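Local structure of 11S globulin subunit beta (Cucurbita maxima, 2E9Q) at residues 41-46 and 238-243; 71-76 and 243-248; 80-85 and 173-178; 89-94 and 151-156. The protein serves as a seed storage protein of the 11S globulin family, a hexameric nutrient reservoir laid down in pumpkin seeds. All coordinates share one frame; numbering follows the deposited sequence. Where two conformers were deposited one is given.

Interaction 1 (41-46 and 238-243). Unlike the reference sequence in segment 41-46: G46 (reference Ile).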
loop_
_atom_site.group_PDB
_atom_site.type_symbol
_atom_site.label_atom_id
_atom_site.label_comp_id
_atom_site.label_asym_id
_atom_site.label_seq_id
_atom_site.Cartn_x
_atom_site.Cartn_y
_atom_site.Cartn_z
ATOM N N ALA A 41 21.639 -15.397 20.460
ATOM C CA ALA A 41 21.858 -16.771 20.012
ATOM C C ALA A 41 23.342 -16.974 19.688
ATOM O O ALA A 41 23.894 -16.362 18.766
ATOM C CB ALA A 41 21.007 -17.076 18.780
ATOM N N GLU A 42 23.984 -17.835 20.463
ATOM C CA GLU A 42 25.399 -18.130 20.294
ATOM C C GLU A 42 25.597 -19.158 19.187
ATOM O O GLU A 42 24.861 -20.135 19.085
ATOM C CB GLU A 42 25.973 -18.656 21.620
ATOM C CG GLU A 42 25.947 -17.637 22.764
ATOM C CD GLU A 42 27.031 -16.582 22.637
ATOM O OE1 GLU A 42 26.873 -15.486 23.226
ATOM O OE2 GLU A 42 28.046 -16.860 21.952
ATOM N N ALA A 43 26.591 -18.932 18.349
ATOM C CA ALA A 43 26.863 -19.865 17.271
ATOM C C ALA A 43 28.307 -20.340 17.377
ATOM O O ALA A 43 29.083 -19.820 18.178
ATOM C CB ALA A 43 26.621 -19.194 15.911
ATOM N N GLU A 44 28.656 -21.325 16.566
ATOM C CA GLU A 44 30.004 -21.859 16.568
ATOM C C GLU A 44 31.043 -20.784 16.297
ATOM O O GLU A 44 32.071 -20.734 16.973
ATOM C CB GLU A 44 30.126 -22.978 15.529
ATOM C CG GLU A 44 31.539 -23.535 15.373
ATOM C CD GLU A 44 31.610 -24.665 14.358
ATOM O OE1 GLU A 44 31.802 -25.831 14.764
ATOM O OE2 GLU A 44 31.462 -24.385 13.148
ATOM N N ALA A 45 30.775 -19.901 15.338
ATOM C CA ALA A 45 31.746 -18.866 14.994
ATOM C C ALA A 45 31.322 -17.424 15.232
ATOM O O ALA A 45 31.857 -16.509 14.615
ATOM C CB ALA A 45 32.177 -19.039 13.542
ATOM N N GLY A 46 30.377 -17.215 16.136
ATOM C CA GLY A 46 29.928 -15.864 16.416
ATOM C C GLY A 46 28.626 -15.896 17.177
ATOM O O GLY A 46 28.296 -16.910 17.790
ATOM N N GLU A 238 24.847 -28.647 15.416
ATOM C CA GLU A 238 24.705 -27.910 16.673
ATOM C C GLU A 238 25.401 -26.561 16.587
ATOM O O GLU A 238 25.512 -25.850 17.584
ATOM C CB GLU A 238 25.321 -28.714 17.827
ATOM C CG GLU A 238 24.739 -30.113 18.004
ATOM C CD GLU A 238 23.419 -30.111 18.748
ATOM O OE1 GLU A 238 22.726 -31.151 18.743
ATOM O OE2 GLU A 238 23.078 -29.068 19.347
ATOM N N ARG A 239 25.857 -26.209 15.388
ATOM C CA ARG A 239 26.578 -24.954 15.165
ATOM C C ARG A 239 25.731 -23.696 15.068
ATOM O O ARG A 239 26.253 -22.585 15.139
ATOM C CB ARG A 239 27.408 -25.060 13.884
ATOM C CG ARG A 239 28.499 -26.112 13.908
ATOM C CD ARG A 239 29.173 -26.177 12.551
ATOM N NE ARG A 239 28.195 -26.536 11.538
ATOM C CZ ARG A 239 28.391 -26.419 10.232
ATOM N NH1 ARG A 239 27.434 -26.774 9.391
ATOM N NH2 ARG A 239 29.541 -25.945 9.773
ATOM N N ASP A 240 24.427 -23.877 14.905
ATOM C CA ASP A 240 23.493 -22.768 14.742
ATOM C C ASP A 240 23.743 -22.060 13.395
ATOM O O ASP A 240 24.180 -22.697 12.441
ATOM C CB ASP A 240 23.581 -21.783 15.904
ATOM C CG ASP A 240 22.321 -20.931 16.033
ATOM O OD1 ASP A 240 22.356 -19.732 15.681
ATOM O OD2 ASP A 240 21.283 -21.474 16.475
ATOM N N ARG A 241 23.508 -20.755 13.323
ATOM C CA ARG A 241 23.632 -20.022 12.060
ATOM C C ARG A 241 24.985 -19.474 11.575
ATOM O O ARG A 241 25.125 -19.145 10.389
ATOM C CB ARG A 241 22.614 -18.882 12.062
ATOM C CG ARG A 241 23.092 -17.608 12.729
ATOM C CD ARG A 241 21.897 -16.790 13.209
ATOM N NE ARG A 241 21.199 -17.494 14.279
ATOM C CZ ARG A 241 19.893 -17.733 14.298
ATOM N NH1 ARG A 241 19.138 -17.312 13.295
ATOM N NH2 ARG A 241 19.347 -18.407 15.313
ATOM N N ILE A 242 25.964 -19.341 12.469
ATOM C CA ILE A 242 27.273 -18.836 12.070
ATOM C C ILE A 242 28.279 -19.973 12.276
ATOM O O ILE A 242 28.562 -20.359 13.411
ATOM C CB ILE A 242 27.668 -17.604 12.911
ATOM C CG1 ILE A 242 26.568 -16.536 12.828
ATOM C CG2 ILE A 242 28.981 -17.024 12.411
ATOM C CD1 ILE A 242 26.807 -15.328 13.720
ATOM N N VAL A 243 28.813 -20.513 11.182
ATOM C CA VAL A 243 29.737 -21.640 11.273
ATOM C C VAL A 243 31.215 -21.388 10.946
ATOM O O VAL A 243 31.575 -20.441 10.247
ATOM C CB VAL A 243 29.246 -22.795 10.388
ATOM C CG1 VAL A 243 27.798 -23.127 10.728
ATOM C CG2 VAL A 243 29.370 -22.415 8.918
HETATM O O HOH W 1 31.903 -26.123 10.938
#
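R239 and E44 run side by side and point the same way, with E44 OE2 3.0 Å from R239 CD. E44 OE2 lies at the edge of the R239 guanidinium, near its plane, though carboxylate and guanidinium planes stand 76° apart; V243 CG1 lies over the guanidinium centre. R239 O also takes the backbone N-H of E44 at 3.1 Å. D240 turns its CB toward segment 41-46, 4.0 Å from A43 CB, while its OD1 accepts R241 N and, in a salt bridge, R241 NE (2.9 Å), both from the same face of the carboxylate. R241 is bent at chi3 (66°); its NH2 lies 4.1 Å from A41 CB, and its NH1 pairs with E187. I242 fills the bend of the 41-46 chain: its CB meets A43 CB at 3.6 Å, its CG2 packs on A45, and its carbonyl O receives A45 N at 3.0 Å from above the carbonyl plane. E44 OE2 and R239 NH2 stay 4.2 Å apart, too far for a salt bridge, and a water joins them. D237 of the same chain and the carbonyl of N427 of the second subunit also bind R239, and Q244 N binds E44, so both charges are probably shared among several partners.

Interaction 2 (71-76 and 243-248)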
loop_
_atom_site.group_PDB
_atom_site.type_symbol
_atom_site.label_atom_id
_atom_site.label_comp_id
_atom_site.label_asym_id
_atom_site.label_seq_id
_atom_site.Cartn_x
_atom_site.Cartn_y
_atom_site.Cartn_z
ATOM N N ARG A 71 33.038 -14.127 13.920
ATOM C CA ARG A 71 34.462 -14.199 14.196
ATOM C C ARG A 71 35.208 -14.648 12.948
ATOM O O ARG A 71 34.617 -15.246 12.042
ATOM C CB ARG A 71 34.720 -15.204 15.318
ATOM C CG ARG A 71 33.933 -14.950 16.590
ATOM C CD ARG A 71 33.828 -16.225 17.414
ATOM N NE ARG A 71 32.942 -16.059 18.559
ATOM C CZ ARG A 71 32.278 -17.050 19.133
ATOM N NH1 ARG A 71 32.398 -18.284 18.669
ATOM N NH2 ARG A 71 31.487 -16.806 20.165
ATOM N N PRO A 72 36.517 -14.353 12.880
ATOM C CA PRO A 72 37.345 -14.731 11.732
ATOM C C PRO A 72 37.060 -16.146 11.261
ATOM O O PRO A 72 36.919 -17.064 12.071
ATOM C CB PRO A 72 38.750 -14.556 12.268
ATOM C CG PRO A 72 38.595 -13.311 13.101
ATOM C CD PRO A 72 37.321 -13.624 13.878
ATOM N N LYS A 73 36.959 -16.303 9.944
ATOM C CA LYS A 73 36.676 -17.593 9.323
ATOM C C LYS A 73 35.225 -17.988 9.559
ATOM O O LYS A 73 34.839 -19.134 9.330
ATOM C CB LYS A 73 37.604 -18.686 9.874
ATOM C CG LYS A 73 39.102 -18.421 9.673
ATOM C CD LYS A 73 39.472 -18.298 8.197
ATOM C CE LYS A 73 40.953 -17.976 8.010
ATOM N NZ LYS A 73 41.328 -17.780 6.575
ATOM N N GLY A 74 34.421 -17.032 10.010
ATOM C CA GLY A 74 33.020 -17.310 10.267
ATOM C C GLY A 74 32.133 -17.200 9.042
ATOM O O GLY A 74 32.296 -16.302 8.220
ATOM N N LEU A 75 31.184 -18.121 8.925
ATOM C CA LEU A 75 30.259 -18.126 7.806
ATOM C C LEU A 75 28.791 -18.098 8.259
ATOM O O LEU A 75 28.308 -19.038 8.883
ATOM C CB LEU A 75 30.494 -19.370 6.942
ATOM C CG LEU A 75 29.462 -19.632 5.832
ATOM C CD1 LEU A 75 29.627 -18.604 4.711
ATOM C CD2 LEU A 75 29.624 -21.057 5.293
ATOM N N LEU A 76 28.093 -17.009 7.958
ATOM C CA LEU A 76 26.680 -16.907 8.291
ATOM C C LEU A 76 26.010 -17.698 7.188
ATOM O O LEU A 76 26.103 -17.342 6.016
ATOM C CB LEU A 76 26.218 -15.450 8.252
ATOM C CG LEU A 76 24.709 -15.174 8.354
ATOM C CD1 LEU A 76 24.122 -15.780 9.630
ATOM C CD2 LEU A 76 24.489 -13.658 8.318
ATOM N N VAL A 243 28.813 -20.513 11.182
ATOM C CA VAL A 243 29.737 -21.640 11.273
ATOM C C VAL A 243 31.215 -21.388 10.946
ATOM O O VAL A 243 31.575 -20.441 10.247
ATOM C CB VAL A 243 29.246 -22.795 10.388
ATOM C CG1 VAL A 243 27.798 -23.127 10.728
ATOM C CG2 VAL A 243 29.370 -22.415 8.918
ATOM N N GLN A 244 32.070 -22.258 11.472
ATOM C CA GLN A 244 33.505 -22.165 11.233
ATOM C C GLN A 244 33.769 -22.855 9.900
ATOM O O GLN A 244 33.357 -23.996 9.700
ATOM C CB GLN A 244 34.270 -22.897 12.339
ATOM C CG GLN A 244 35.758 -22.585 12.392
ATOM C CD GLN A 244 36.041 -21.267 13.089
ATOM O OE1 GLN A 244 37.190 -20.822 13.177
ATOM N NE2 GLN A 244 34.987 -20.636 13.603
ATOM N N VAL A 245 34.426 -22.162 8.977
ATOM C CA VAL A 245 34.728 -22.772 7.685
ATOM C C VAL A 245 35.953 -23.664 7.867
ATOM O O VAL A 245 36.948 -23.261 8.474
ATOM C CB VAL A 245 35.035 -21.719 6.599
ATOM C CG1 VAL A 245 33.873 -20.749 6.478
ATOM C CG2 VAL A 245 36.308 -20.987 6.927
ATOM N N ASP A 246 35.875 -24.876 7.340
ATOM C CA ASP A 246 36.972 -25.816 7.472
ATOM C C ASP A 246 38.199 -25.517 6.618
ATOM O O ASP A 246 38.146 -24.741 5.663
ATOM C CB ASP A 246 36.462 -27.230 7.201
ATOM C CG ASP A 246 35.606 -27.759 8.339
ATOM O OD1 ASP A 246 34.751 -26.996 8.843
ATOM O OD2 ASP A 246 35.787 -28.933 8.729
ATOM N N GLU A 247 39.303 -26.147 7.006
ATOM C CA GLU A 247 40.611 -26.030 6.365
ATOM C C GLU A 247 40.667 -25.586 4.905
ATOM O O GLU A 247 41.501 -24.753 4.547
ATOM C CB GLU A 247 41.354 -27.365 6.491
ATOM C CG GLU A 247 40.654 -28.521 5.772
ATOM C CD GLU A 247 41.320 -29.871 6.013
ATOM O OE1 GLU A 247 41.384 -30.308 7.188
ATOM O OE2 GLU A 247 41.774 -30.496 5.027
ATOM N N ASP A 248 39.794 -26.140 4.067
ATOM C CA ASP A 248 39.804 -25.825 2.638
ATOM C C ASP A 248 39.085 -24.562 2.165
ATOM O O ASP A 248 39.691 -23.731 1.488
ATOM C CB ASP A 248 39.285 -27.027 1.841
ATOM C CG ASP A 248 40.122 -28.279 2.061
ATOM O OD1 ASP A 248 41.359 -28.155 2.192
ATOM O OD2 ASP A 248 39.543 -29.388 2.091
#
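V243 O receives the N-H of L75 at 2.7 Å, in the plane of the carbonyl, and has G74 CA 3.4 Å away as a CH donor. V243 N returns a bond to L75 O at 2.8 Å, which makes V243 and L75 an antiparallel hydrogen-bonded pair; G74 and Q244 form the non-hydrogen-bonded pair next to it. One step further on, V245 N meets K73 O at 3.1 Å, nearly along the carbonyl axis. R71 to G74 form a type II turn that leads into strand 74-81, one of the strands of the N-terminal cupin β-barrel, and strand 242-244 adds itself to its side. On the face holding L75 and V243 the side chains lie side by side, L75 CB 3.8 Å from V243 CG2. V245 spreads its two methyls about K73 O, each 3.4 Å from it; CG1 reaches on to L75 CB (3.7 Å) and CG2 to K73 CB. An alanine in place of V245 would probably open a gap beside L75 CB and leave K73 O without its methyl cover. N427 of the second subunit packs against L75 and V245. K73 CB sits 4.0 Å from Q244 OE1.

Interaction 3 (80-85 and 173-178); sequences FSNAPK and YLRKFY
F80 lays one ring face on F177, whose CB sits 3.5 Å from the F80 centroid and close to the ring normal, a CH-pi contact displaced toward the rim. The rings are nearly parallel (5° between planes) but slid apart, so they hardly overlap. A chi1 of 53° puts F80 CG between the backbone N and the carbonyl carbon, and chi2 (-84°) turns the ring face to F177 CB. Replacing F80 by an alanine would probably leave F177 CB without the ring it packs on and Y339 of the second subunit without its stacking partner. N82 adopts the same first torsion and turns its amide to the opposing backbone: OD1 accepts R175 N at 2.9 Å, from above the carbonyl plane, and ND2 gives to Y173 O at 3.0 Å. R175 crosses N82 obliquely, with N82 ND2 at the edge of its guanidinium, which binds D171. L174 reaches A83 CB with CD1 at 3.7 Å. K85 and K176, both extended, cross at about a right angle; K85 NZ and K176 NZ stay 4.4 Å apart and share one water as acceptor, which probably eases the repulsion of like charges. The backbone pairs F80 with F177 and S81 with K176, an antiparallel pairing of strands 74-81 and 176-178 in the N-terminal cupin barrel.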
loop_
_atom_site.group_PDB
_atom_site.type_symbol
_atom_site.label_atom_id
_atom_site.label_comp_id
_atom_site.label_asym_id
_atom_site.label_seq_id
_atom_site.Cartn_x
_atom_site.Cartn_y
_atom_site.Cartn_z
ATOM N N PHE A 80 16.803 -16.704 3.478
ATOM C CA PHE A 80 16.054 -15.591 2.902
ATOM C C PHE A 80 14.904 -15.256 3.835
ATOM O O PHE A 80 14.441 -16.118 4.572
ATOM C CB PHE A 80 15.519 -15.933 1.499
ATOM C CG PHE A 80 14.716 -17.203 1.425
ATOM C CD1 PHE A 80 15.344 -18.435 1.286
ATOM C CD2 PHE A 80 13.323 -17.166 1.462
ATOM C CE1 PHE A 80 14.603 -19.613 1.181
ATOM C CE2 PHE A 80 12.577 -18.336 1.359
ATOM C CZ PHE A 80 13.217 -19.560 1.217
ATOM N N SER A 81 14.452 -14.006 3.807
ATOM C CA SER A 81 13.354 -13.579 4.666
ATOM C C SER A 81 12.236 -12.853 3.921
ATOM O O SER A 81 12.423 -12.369 2.792
ATOM C CB SER A 81 13.882 -12.703 5.808
ATOM O OG SER A 81 14.743 -11.693 5.333
ATOM N N ASN A 82 11.079 -12.769 4.580
ATOM C CA ASN A 82 9.887 -12.143 4.021
ATOM C C ASN A 82 9.943 -10.627 4.001
ATOM O O ASN A 82 9.026 -9.983 3.517
ATOM C CB ASN A 82 8.654 -12.595 4.810
ATOM C CG ASN A 82 8.694 -12.153 6.274
ATOM O OD1 ASN A 82 9.760 -12.079 6.886
ATOM N ND2 ASN A 82 7.527 -11.880 6.839
ATOM N N ALA A 83 11.021 -10.057 4.519
ATOM C CA ALA A 83 11.158 -8.611 4.564
ATOM C C ALA A 83 12.481 -8.136 3.973
ATOM O O ALA A 83 13.486 -8.834 4.057
ATOM C CB ALA A 83 11.033 -8.129 6.009
ATOM N N PRO A 84 12.488 -6.940 3.359
ATOM C CA PRO A 84 13.699 -6.366 2.758
ATOM C C PRO A 84 14.637 -5.959 3.898
ATOM O O PRO A 84 14.180 -5.598 4.997
ATOM C CB PRO A 84 13.184 -5.127 2.025
ATOM C CG PRO A 84 11.702 -5.330 1.927
ATOM C CD PRO A 84 11.351 -6.020 3.203
ATOM N N LYS A 85 15.938 -5.983 3.628
ATOM C CA LYS A 85 16.918 -5.628 4.638
ATOM C C LYS A 85 18.042 -4.746 4.136
ATOM O O LYS A 85 18.425 -4.779 2.958
ATOM C CB LYS A 85 17.569 -6.888 5.222
ATOM C CG LYS A 85 16.664 -7.791 6.036
ATOM C CD LYS A 85 17.382 -9.106 6.318
ATOM C CE LYS A 85 16.538 -10.042 7.167
ATOM N NZ LYS A 85 17.312 -11.248 7.582
ATOM N N TYR A 173 5.503 -9.831 11.029
ATOM C CA TYR A 173 6.457 -10.644 11.756
ATOM C C TYR A 173 7.556 -11.216 10.850
ATOM O O TYR A 173 7.294 -11.827 9.814
ATOM C CB TYR A 173 5.725 -11.779 12.482
ATOM C CG TYR A 173 4.853 -11.292 13.619
ATOM C CD1 TYR A 173 5.418 -10.728 14.758
ATOM C CD2 TYR A 173 3.463 -11.376 13.548
ATOM C CE1 TYR A 173 4.628 -10.257 15.800
ATOM C CE2 TYR A 173 2.660 -10.907 14.585
ATOM C CZ TYR A 173 3.249 -10.350 15.708
ATOM O OH TYR A 173 2.460 -9.888 16.739
ATOM N N LEU A 174 8.797 -10.965 11.254
ATOM C CA LEU A 174 9.979 -11.384 10.523
ATOM C C LEU A 174 10.222 -12.900 10.532
ATOM O O LEU A 174 10.203 -13.550 11.580
ATOM C CB LEU A 174 11.187 -10.635 11.087
ATOM C CG LEU A 174 12.495 -10.677 10.303
ATOM C CD1 LEU A 174 12.241 -10.180 8.900
ATOM C CD2 LEU A 174 13.540 -9.820 11.005
ATOM N N ARG A 175 10.435 -13.453 9.343
ATOM C CA ARG A 175 10.673 -14.879 9.174
ATOM C C ARG A 175 11.933 -15.074 8.324
ATOM O O ARG A 175 12.070 -14.470 7.262
ATOM C CB ARG A 175 9.481 -15.534 8.467
ATOM C CG ARG A 175 8.131 -15.338 9.149
ATOM C CD ARG A 175 7.024 -16.073 8.403
ATOM N NE ARG A 175 5.757 -16.103 9.134
ATOM C CZ ARG A 175 5.032 -15.030 9.435
ATOM N NH1 ARG A 175 5.440 -13.820 9.072
ATOM N NH2 ARG A 175 3.889 -15.167 10.100
ATOM N N LYS A 176 12.864 -15.901 8.782
ATOM C CA LYS A 176 14.040 -16.154 7.971
ATOM C C LYS A 176 14.150 -17.646 7.676
ATOM O O LYS A 176 14.205 -18.473 8.583
ATOM C CB LYS A 176 15.319 -15.626 8.631
ATOM C CG LYS A 176 16.500 -15.688 7.665
ATOM C CD LYS A 176 17.723 -14.918 8.101
ATOM C CE LYS A 176 18.893 -15.261 7.172
ATOM N NZ LYS A 176 20.144 -14.570 7.531
ATOM N N PHE A 177 14.150 -17.976 6.387
ATOM C CA PHE A 177 14.237 -19.355 5.901
ATOM C C PHE A 177 15.687 -19.723 5.578
ATOM O O PHE A 177 16.255 -19.242 4.590
ATOM C CB PHE A 177 13.387 -19.533 4.626
ATOM C CG PHE A 177 11.938 -19.156 4.792
ATOM C CD1 PHE A 177 11.563 -17.827 4.971
ATOM C CD2 PHE A 177 10.949 -20.131 4.790
ATOM C CE1 PHE A 177 10.217 -17.475 5.148
ATOM C CE2 PHE A 177 9.596 -19.785 4.968
ATOM C CZ PHE A 177 9.239 -18.456 5.148
ATOM N N TYR A 178 16.273 -20.587 6.400
ATOM C CA TYR A 178 17.650 -21.021 6.212
ATOM C C TYR A 178 17.749 -22.243 5.314
ATOM O O TYR A 178 16.951 -23.178 5.431
ATOM C CB TYR A 178 18.309 -21.326 7.571
ATOM C CG TYR A 178 18.793 -20.096 8.292
ATOM C CD1 TYR A 178 17.966 -19.389 9.173
ATOM C CD2 TYR A 178 20.070 -19.602 8.054
ATOM C CE1 TYR A 178 18.414 -18.213 9.794
ATOM C CE2 TYR A 178 20.522 -18.437 8.660
ATOM C CZ TYR A 178 19.698 -17.747 9.525
ATOM O OH TYR A 178 20.193 -16.595 10.094
HETATM O O HOH W 2 20.267 -11.486 8.157
#

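Interaction 4 (89-94 and 151-156)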
loop_
_atom_site.group_PDB
_atom_site.type_symbol
_atom_site.label_atom_id
_atom_site.label_comp_id
_atom_site.label_asym_id
_atom_site.label_seq_id
_atom_site.Cartn_x
_atom_site.Cartn_y
_atom_site.Cartn_z
ATOM N N VAL A 89 27.756 -2.454 7.699
ATOM C CA VAL A 89 28.973 -3.135 8.144
ATOM C C VAL A 89 29.678 -2.185 9.104
ATOM O O VAL A 89 30.376 -1.265 8.689
ATOM C CB VAL A 89 29.900 -3.460 6.940
ATOM C CG1 VAL A 89 31.193 -4.096 7.420
ATOM C CG2 VAL A 89 29.179 -4.396 5.979
ATOM N N ALA A 90 29.481 -2.417 10.397
ATOM C CA ALA A 90 30.053 -1.560 11.424
ATOM C C ALA A 90 31.533 -1.818 11.659
ATOM O O ALA A 90 32.264 -0.917 12.071
ATOM C CB ALA A 90 29.272 -1.734 12.737
ATOM N N GLN A 91 31.970 -3.048 11.404
ATOM C CA GLN A 91 33.372 -3.406 11.603
ATOM C C GLN A 91 33.769 -4.665 10.836
ATOM O O GLN A 91 32.997 -5.622 10.744
ATOM C CB GLN A 91 33.654 -3.612 13.098
ATOM C CG GLN A 91 35.083 -4.047 13.416
ATOM C CD GLN A 91 35.276 -4.484 14.874
ATOM O OE1 GLN A 91 35.189 -3.679 15.801
ATOM N NE2 GLN A 91 35.536 -5.767 15.070
ATOM N N GLY A 92 34.979 -4.649 10.281
ATOM C CA GLY A 92 35.487 -5.801 9.559
ATOM C C GLY A 92 35.213 -5.782 8.071
ATOM O O GLY A 92 34.718 -4.791 7.535
ATOM N N PHE A 93 35.556 -6.876 7.397
ATOM C CA PHE A 93 35.311 -6.988 5.968
ATOM C C PHE A 93 35.248 -8.437 5.531
ATOM O O PHE A 93 35.808 -9.320 6.179
ATOM C CB PHE A 93 36.362 -6.224 5.145
ATOM C CG PHE A 93 37.789 -6.610 5.430
ATOM C CD1 PHE A 93 38.476 -6.050 6.504
ATOM C CD2 PHE A 93 38.462 -7.491 4.589
ATOM C CE1 PHE A 93 39.817 -6.355 6.738
ATOM C CE2 PHE A 93 39.809 -7.810 4.810
ATOM C CZ PHE A 93 40.491 -7.239 5.888
ATOM N N GLY A 94 34.535 -8.683 4.442
ATOM C CA GLY A 94 34.405 -10.036 3.965
ATOM C C GLY A 94 33.752 -10.115 2.602
ATOM O O GLY A 94 33.735 -9.139 1.849
ATOM N N GLY A 151 38.488 -11.199 7.469
ATOM C CA GLY A 151 39.416 -10.321 8.159
ATOM C C GLY A 151 39.921 -10.936 9.451
ATOM O O GLY A 151 39.601 -12.081 9.764
ATOM N N GLN A 152 40.708 -10.176 10.206
ATOM C CA GLN A 152 41.250 -10.667 11.469
ATOM C C GLN A 152 40.398 -10.238 12.649
ATOM O O GLN A 152 40.390 -10.897 13.687
ATOM C CB GLN A 152 42.691 -10.176 11.669
ATOM C CG GLN A 152 43.661 -10.722 10.645
ATOM C CD GLN A 152 43.670 -12.241 10.599
ATOM O OE1 GLN A 152 44.219 -12.840 9.672
ATOM N NE2 GLN A 152 43.068 -12.873 11.605
ATOM N N SER A 153 39.696 -9.124 12.488
ATOM C CA SER A 153 38.816 -8.610 13.533
ATOM C C SER A 153 37.470 -9.310 13.388
ATOM O O SER A 153 37.247 -10.039 12.424
ATOM C CB SER A 153 38.599 -7.108 13.353
ATOM O OG SER A 153 37.715 -6.860 12.269
ATOM N N ASP A 154 36.571 -9.093 14.340
ATOM C CA ASP A 154 35.243 -9.695 14.255
ATOM C C ASP A 154 34.434 -8.885 13.247
ATOM O O ASP A 154 34.572 -7.672 13.163
ATOM C CB ASP A 154 34.513 -9.646 15.603
ATOM C CG ASP A 154 35.137 -10.546 16.652
ATOM O OD1 ASP A 154 35.247 -11.772 16.421
ATOM O OD2 ASP A 154 35.504 -10.020 17.723
ATOM N N LEU A 155 33.580 -9.558 12.495
ATOM C CA LEU A 155 32.745 -8.874 11.518
ATOM C C LEU A 155 31.440 -8.486 12.222
ATOM O O LEU A 155 30.676 -9.367 12.605
ATOM C CB LEU A 155 32.435 -9.825 10.363
ATOM C CG LEU A 155 32.268 -9.271 8.953
ATOM C CD1 LEU A 155 31.434 -10.254 8.162
ATOM C CD2 LEU A 155 31.621 -7.895 8.973
ATOM N N VAL A 156 31.194 -7.189 12.399
ATOM C CA VAL A 156 29.968 -6.714 13.060
ATOM C C VAL A 156 28.975 -6.097 12.060
ATOM O O VAL A 156 29.264 -5.074 11.423
ATOM C CB VAL A 156 30.294 -5.668 14.170
ATOM C CG1 VAL A 156 29.021 -5.254 14.901
ATOM C CG2 VAL A 156 31.304 -6.252 15.164
#
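A90 and Q91 both face V156 in a classic beta bulge, where strands 85-91 and 155-162 of the cupin barrel run antiparallel. V156 O collects the two N-H groups: A90 N at 2.9 Å, nearly in line with the carbonyl, and Q91 N through a weak bond. V156 N answers to Q91 O at 2.9 Å. This end is closely packed. L155 brings CD2 to 3.2 Å from Q91 O and to 4.1 Å from V89 CG1, the two side chains crossing at a slant; F131 also touches both V89 and L155. V156 sets CG1, anti to its backbone N (chi1 -176°), against A90 CB, and its CB against Q91 CB. Beyond the bulge G92 takes backbone angles (phi 92°, psi -174°) at which a side chain would run into the carbonyl of Q91 and press on D154 O and L155 CA. The other end is looser and partly open to solvent. Q91, extended and with CG anti to the backbone N, reaches across to D154 and gives NE2 to D154 O at 2.9 Å, the acceptor somewhat out of the amide plane. S153 OG lies 3.7 Å from G92 CA and gives a weak bond to D154 O. The exposed F93 ring has G151 CA over one face, 4.2 Å from its centroid, and off centre toward the rim, where CZ is 4.0 Å away.

Interactions 1 and 2 share V243 and lie about 10 Å apart between centres; they are tied by A45 O to R71 N (2.7 Å) and E44 OE2 to Q244 N (2.8 Å), both probable hydrogen bonds. Strand 74-81 carries interactions 2 and 3 at its two ends, about 23 Å apart between centres, and both touch the second subunit. R241 of interaction 1 also meets Y178 of interaction 3, NH1 to OH at 3.4 Å. Interaction 4 abuts interaction 2 through P72 CG, 3.1 Å from Q152 O, and is nested in the chain loops closed by the other three. All four lie away from the magnesium-binding residues K387 and R447.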